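Local coordinates for protein kynurenine formamidase (Bacillus anthracis, PDB 4CO9) that hydrolyses N-formyl-L-kynurenine to L-kynurenine and formate, using two zinc ions per subunit, in the kynurenine pathway of tryptophan degradation, at residues R108-T113 against V177-V182; R83-S88 against K96-F101. All coordinates share one frame; numbering follows the deposited sequence. Where two conformers were deposited one is given.

Interaction 1. Residues R108-T113 against V177-V182; sequences RLLLRT and VVLDHV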
# COMPACT_ATOMS: atom_id res chain seq x y z
N ARG C 108 -0.62 -12.30 14.65
CA ARG C 108 -1.39 -12.09 13.42
C ARG C 108 -1.72 -13.46 12.85
O ARG C 108 -0.85 -14.32 12.83
CB ARG C 108 -0.57 -11.30 12.39
CG ARG C 108 -0.14 -9.93 12.87
CD ARG C 108 0.89 -9.24 12.00
NE ARG C 108 1.33 -8.05 12.74
CZ ARG C 108 2.19 -8.07 13.75
NH1 ARG C 108 2.80 -9.19 14.13
NH2 ARG C 108 2.46 -6.93 14.38
N LEU C 109 -2.95 -13.65 12.40
CA LEU C 109 -3.39 -14.96 11.94
C LEU C 109 -4.12 -14.85 10.62
O LEU C 109 -5.06 -14.07 10.50
CB LEU C 109 -4.31 -15.58 13.00
CG LEU C 109 -4.85 -16.97 12.72
CD1 LEU C 109 -3.71 -17.98 12.74
CD2 LEU C 109 -5.89 -17.35 13.77
N LEU C 110 -3.64 -15.59 9.62
CA LEU C 110 -4.31 -15.68 8.32
C LEU C 110 -4.98 -17.02 8.17
O LEU C 110 -4.36 -18.07 8.43
CB LEU C 110 -3.33 -15.46 7.16
CG LEU C 110 -2.44 -14.23 7.24
CD1 LEU C 110 -1.55 -14.10 6.01
CD2 LEU C 110 -3.25 -12.96 7.43
N LEU C 111 -6.24 -17.00 7.74
CA LEU C 111 -7.06 -18.18 7.60
C LEU C 111 -7.26 -18.52 6.12
O LEU C 111 -7.84 -17.73 5.38
CB LEU C 111 -8.42 -17.95 8.25
CG LEU C 111 -8.45 -17.46 9.69
CD1 LEU C 111 -9.89 -17.34 10.19
CD2 LEU C 111 -7.68 -18.40 10.59
N ARG C 112 -6.76 -19.69 5.71
CA ARG C 112 -7.01 -20.21 4.38
C ARG C 112 -8.29 -21.04 4.39
O ARG C 112 -8.31 -22.16 4.92
CB ARG C 112 -5.84 -21.08 3.88
CG ARG C 112 -5.93 -21.39 2.39
CD ARG C 112 -5.00 -22.50 1.89
NE ARG C 112 -3.58 -22.22 2.15
CZ ARG C 112 -2.95 -22.61 3.25
NH1 ARG C 112 -3.57 -23.33 4.19
NH2 ARG C 112 -1.68 -22.28 3.42
N THR C 113 -9.37 -20.49 3.85
CA THR C 113 -10.61 -21.24 3.68
C THR C 113 -10.59 -22.00 2.36
O THR C 113 -11.27 -23.01 2.24
CB THR C 113 -11.87 -20.34 3.69
OG1 THR C 113 -11.92 -19.58 2.48
CG2 THR C 113 -11.89 -19.41 4.89
N VAL C 177 -7.04 -11.90 0.99
CA VAL C 177 -5.68 -12.39 0.75
C VAL C 177 -5.75 -13.64 -0.14
O VAL C 177 -6.79 -14.27 -0.23
CB VAL C 177 -4.87 -12.68 2.03
CG1 VAL C 177 -4.48 -11.37 2.71
CG2 VAL C 177 -5.60 -13.61 2.99
N VAL C 178 -4.65 -13.93 -0.82
CA VAL C 178 -4.53 -15.06 -1.73
C VAL C 178 -3.53 -16.03 -1.13
O VAL C 178 -2.35 -15.71 -1.02
CB VAL C 178 -4.01 -14.61 -3.09
CG1 VAL C 178 -3.95 -15.78 -4.07
CG2 VAL C 178 -4.87 -13.48 -3.64
N LEU C 179 -4.01 -17.20 -0.72
CA LEU C 179 -3.19 -18.11 0.06
C LEU C 179 -3.04 -19.53 -0.52
O LEU C 179 -2.39 -20.36 0.09
CB LEU C 179 -3.77 -18.22 1.49
CG LEU C 179 -3.86 -16.94 2.32
CD1 LEU C 179 -4.51 -17.26 3.66
CD2 LEU C 179 -2.50 -16.29 2.52
N ASP C 180 -3.61 -19.81 -1.68
CA ASP C 180 -3.54 -21.19 -2.19
C ASP C 180 -2.12 -21.59 -2.65
O ASP C 180 -1.80 -22.77 -2.65
CB ASP C 180 -4.60 -21.46 -3.26
CG ASP C 180 -5.93 -21.92 -2.65
OD1 ASP C 180 -6.21 -21.66 -1.44
OD2 ASP C 180 -6.71 -22.56 -3.38
N HIS C 181 -1.26 -20.61 -2.91
CA HIS C 181 0.11 -20.87 -3.34
C HIS C 181 1.12 -20.83 -2.19
O HIS C 181 2.31 -20.91 -2.43
CB HIS C 181 0.52 -19.89 -4.44
CG HIS C 181 0.54 -18.45 -4.01
ND1 HIS C 181 -0.61 -17.73 -3.80
CD2 HIS C 181 1.57 -17.61 -3.76
CE1 HIS C 181 -0.30 -16.50 -3.41
NE2 HIS C 181 1.02 -16.40 -3.39
N VAL C 182 0.66 -20.71 -0.95
CA VAL C 182 1.57 -20.67 0.19
C VAL C 182 1.23 -21.74 1.22
O VAL C 182 0.07 -22.08 1.45
CB VAL C 182 1.61 -19.27 0.86
CG1 VAL C 182 1.87 -18.19 -0.18
CG2 VAL C 182 0.34 -18.98 1.63

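Interaction 2. Residues R83-S88 against K96-F101; sequences RIIDVS and KELEKF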
# COMPACT_ATOMS: atom_id res chain seq x y z
N ARG C 83 1.01 -16.13 11.53
CA ARG C 83 0.83 -17.55 11.35
C ARG C 83 -0.28 -17.78 10.33
O ARG C 83 -1.29 -17.09 10.36
CB ARG C 83 0.46 -18.22 12.68
CG ARG C 83 0.12 -19.67 12.46
CD ARG C 83 1.24 -20.67 12.65
NE ARG C 83 2.12 -20.41 13.80
CZ ARG C 83 1.91 -20.87 15.02
NH1 ARG C 83 0.85 -21.63 15.29
NH2 ARG C 83 2.78 -20.60 15.98
N ILE C 84 -0.08 -18.76 9.45
CA ILE C 84 -1.09 -19.14 8.48
C ILE C 84 -1.57 -20.57 8.73
O ILE C 84 -0.75 -21.48 8.90
CB ILE C 84 -0.52 -19.04 7.05
CG1 ILE C 84 0.03 -17.62 6.83
CG2 ILE C 84 -1.58 -19.41 6.03
CD1 ILE C 84 0.51 -17.35 5.42
N ILE C 85 -2.89 -20.75 8.77
CA ILE C 85 -3.50 -22.04 9.05
C ILE C 85 -4.58 -22.34 8.05
O ILE C 85 -5.16 -21.44 7.43
CB ILE C 85 -4.09 -22.15 10.48
CG1 ILE C 85 -5.21 -21.15 10.70
CG2 ILE C 85 -2.99 -21.99 11.52
CD1 ILE C 85 -5.93 -21.30 12.03
N ASP C 86 -4.86 -23.63 7.91
CA ASP C 86 -5.88 -24.11 7.00
C ASP C 86 -7.19 -24.36 7.74
O ASP C 86 -7.24 -25.17 8.67
CB ASP C 86 -5.43 -25.36 6.25
CG ASP C 86 -6.32 -25.66 5.07
OD1 ASP C 86 -7.42 -26.21 5.27
OD2 ASP C 86 -5.94 -25.30 3.93
N VAL C 87 -8.24 -23.69 7.29
CA VAL C 87 -9.59 -23.90 7.81
C VAL C 87 -10.56 -24.14 6.65
O VAL C 87 -11.70 -23.68 6.66
CB VAL C 87 -10.05 -22.73 8.68
CG1 VAL C 87 -9.29 -22.73 10.00
CG2 VAL C 87 -9.86 -21.40 7.97
N SER C 88 -10.11 -24.90 5.66
CA SER C 88 -10.93 -25.23 4.50
C SER C 88 -12.04 -26.19 4.88
O SER C 88 -11.98 -26.86 5.91
CB SER C 88 -10.07 -25.85 3.40
OG SER C 88 -9.38 -26.98 3.90
N LYS C 96 -14.46 -23.11 18.54
CA LYS C 96 -14.40 -24.56 18.46
C LYS C 96 -13.39 -25.04 17.43
O LYS C 96 -12.61 -25.95 17.69
CB LYS C 96 -15.78 -25.15 18.16
CG LYS C 96 -15.78 -26.67 18.05
CD LYS C 96 -17.19 -27.24 17.95
CE LYS C 96 -17.14 -28.73 17.70
NZ LYS C 96 -18.49 -29.34 17.66
N GLU C 97 -13.39 -24.41 16.26
CA GLU C 97 -12.52 -24.83 15.16
C GLU C 97 -11.07 -24.41 15.36
O GLU C 97 -10.17 -25.06 14.83
CB GLU C 97 -13.03 -24.28 13.82
CG GLU C 97 -14.32 -24.92 13.34
CD GLU C 97 -15.56 -24.46 14.08
OE1 GLU C 97 -15.56 -23.36 14.68
OE2 GLU C 97 -16.57 -25.18 14.04
N LEU C 98 -10.83 -23.33 16.10
CA LEU C 98 -9.48 -22.82 16.30
C LEU C 98 -8.78 -23.42 17.53
O LEU C 98 -7.55 -23.30 17.66
CB LEU C 98 -9.49 -21.30 16.42
CG LEU C 98 -9.95 -20.53 15.18
CD1 LEU C 98 -9.62 -19.06 15.37
CD2 LEU C 98 -9.30 -21.05 13.90
N GLU C 99 -9.53 -24.08 18.40
CA GLU C 99 -8.96 -24.72 19.59
C GLU C 99 -7.94 -25.80 19.23
O GLU C 99 -7.01 -26.03 19.98
CB GLU C 99 -10.06 -25.33 20.47
CG GLU C 99 -10.74 -24.31 21.39
CD GLU C 99 -11.89 -24.89 22.20
OE1 GLU C 99 -12.41 -25.98 21.86
OE2 GLU C 99 -12.26 -24.25 23.21
N LYS C 100 -8.09 -26.45 18.08
CA LYS C 100 -7.15 -27.49 17.66
C LYS C 100 -5.78 -26.97 17.21
O LYS C 100 -4.85 -27.75 16.99
CB LYS C 100 -7.73 -28.38 16.54
CG LYS C 100 -7.76 -27.78 15.16
CD LYS C 100 -8.08 -28.82 14.10
CE LYS C 100 -7.57 -28.38 12.74
NZ LYS C 100 -7.87 -29.35 11.65
N PHE C 101 -5.64 -25.66 17.06
CA PHE C 101 -4.37 -25.07 16.64
C PHE C 101 -3.58 -24.56 17.84
O PHE C 101 -4.14 -24.12 18.83
CB PHE C 101 -4.62 -23.97 15.62
CG PHE C 101 -5.26 -24.46 14.36
CD1 PHE C 101 -4.50 -24.99 13.34
CD2 PHE C 101 -6.65 -24.41 14.21
CE1 PHE C 101 -5.09 -25.45 12.18
CE2 PHE C 101 -7.25 -24.87 13.05
CZ PHE C 101 -6.46 -25.39 12.03
O HOH W 1 -9.16 -26.80 10.12

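Interaction 1. Residues R108-T113 against V177-V182
Leu-110 is the first residue of strand 108-112, a central strand of the large mixed sheet, to meet the loop 177-182, which connects strands 172-175 and 185-190. Its CA-CB bond points toward the loop, and CB lies 4.1 Å from Leu-179 CD1, the methyl that Leu-179 sends against the strand. The neighbouring Leu-111 turns its side chain to the other side of the sheet, onto Ile-145 and Val-147 of strand 144-147 and onto Ile-85, and gives the loop just its backbone: Leu-111 O is 3.8 Å from the same Leu-179 CD1.

Arg-112 carries the polar half of the contact. Its CG stands anti to the backbone N (chi1 -167°) and packs on Leu-179 CB, the two side chains crossing obliquely, before the chain bends at chi3. The guanidinium then reads the type I turn from Leu-179 to Val-182 by two of its carbonyls. Arg-112 NE gives a nearly straight bond to Leu-179 O, 3.0 Å long with an N-H...O angle of 166°. That oxygen lies in the guanidinium plane, yet NE sits above the carbonyl plane, on the face opposite to the one from which Val-182 N closes the turn, and the oxygen is gripped by two donors. Asp-180, at the exposed margin, lays OD1 beside the aliphatic part of the arginine, 3.6 Å from Arg-112 CD, and bonds to Ser-114 OG, while Arg-112 NH1 forms a salt bridge with Asp-184. The carboxylate of Asp-184 and the two turn carbonyls would be expected to stabilise the positive charge of Arg-112 in this buried setting. The last link is short but bent: Arg-112 NH2 donates to Val-182 O at 2.6 Å, with an N-H...O angle of 136°.

Interaction 2. Residues R83-S88 against K96-F101
Ile-85 and Phe-101 reach toward each other, tip to tip, where the end of strand 81-86 meets the turn that follows the short helix 95-98. The main bump is the Ile-85 CD1 methyl, which sits squarely over the middle of the phenyl face: a CH-pi contact 3.8 Å from the ring centroid, with the methyl only 8° off the ring normal. The torsions of the isoleucine put its two branches to different uses. CG1 takes the crowded position between the backbone N and the carbonyl carbon (chi1 62°) and leads to the methyl over the centre, whereas CG2 is anti to the carbonyl carbon and touches the ring at Phe-101 CD1, 3.8 Å away.

On the opposite face Lys-100 CG lies offset toward the rim, and the phenyl is sandwiched between aliphatic groups of its own turn and of the strand. Leu-98 comes in across Ile-85 at about a right angle, bringing CD2 to 3.9 Å from Ile-85 CD1. Val-87 adds a single methyl where Leu-98 and Phe-101 meet: CG1 is 4.2 Å from Leu-98 CD2 and equally far from Phe-101 CE2. Beyond, Leu-98 packs on Ile-133, Phe-136 and Leu-137 of helix 133-140, which ties this cluster to that helix.

Asp-86 O lies oblique to the ring, 3.5 Å from Phe-101 CZ, and takes a bond from a water that in turn accepts a weak one from Lys-100 NZ. Asp-86 has two conformers; in the one given, OD1 accepts from Ser-88 N, as in an Asx turn. With methyls against an aromatic face and, between the segments, a water bridge that is weak on the lysine side, cohesion here should come mainly from dispersion and the exclusion of water.

In the fold
Interaction 2 comes first along the chain and closes before interaction 1 opens; their centres lie 11 Å apart. They share the large mixed sheet, in which strands 81-86 and 108-112 are parallel neighbours; the connection between them carries strand 92-93 and the short helix 95-98. Ile-85 and Leu-110 lean toward different sides of that sheet, one to the 96-101 turn, the other to the 177-182 loop. The strands are directly bonded, with probable hydrogen bonds from Leu-110 N to Arg-83 O (2.9 Å) and from Val-87 N to Arg-112 O (2.8 Å). Segment 177-182 of interaction 1 begins two residues after zinc ligand Glu-175, while interaction 2 lies away from the catalytic site.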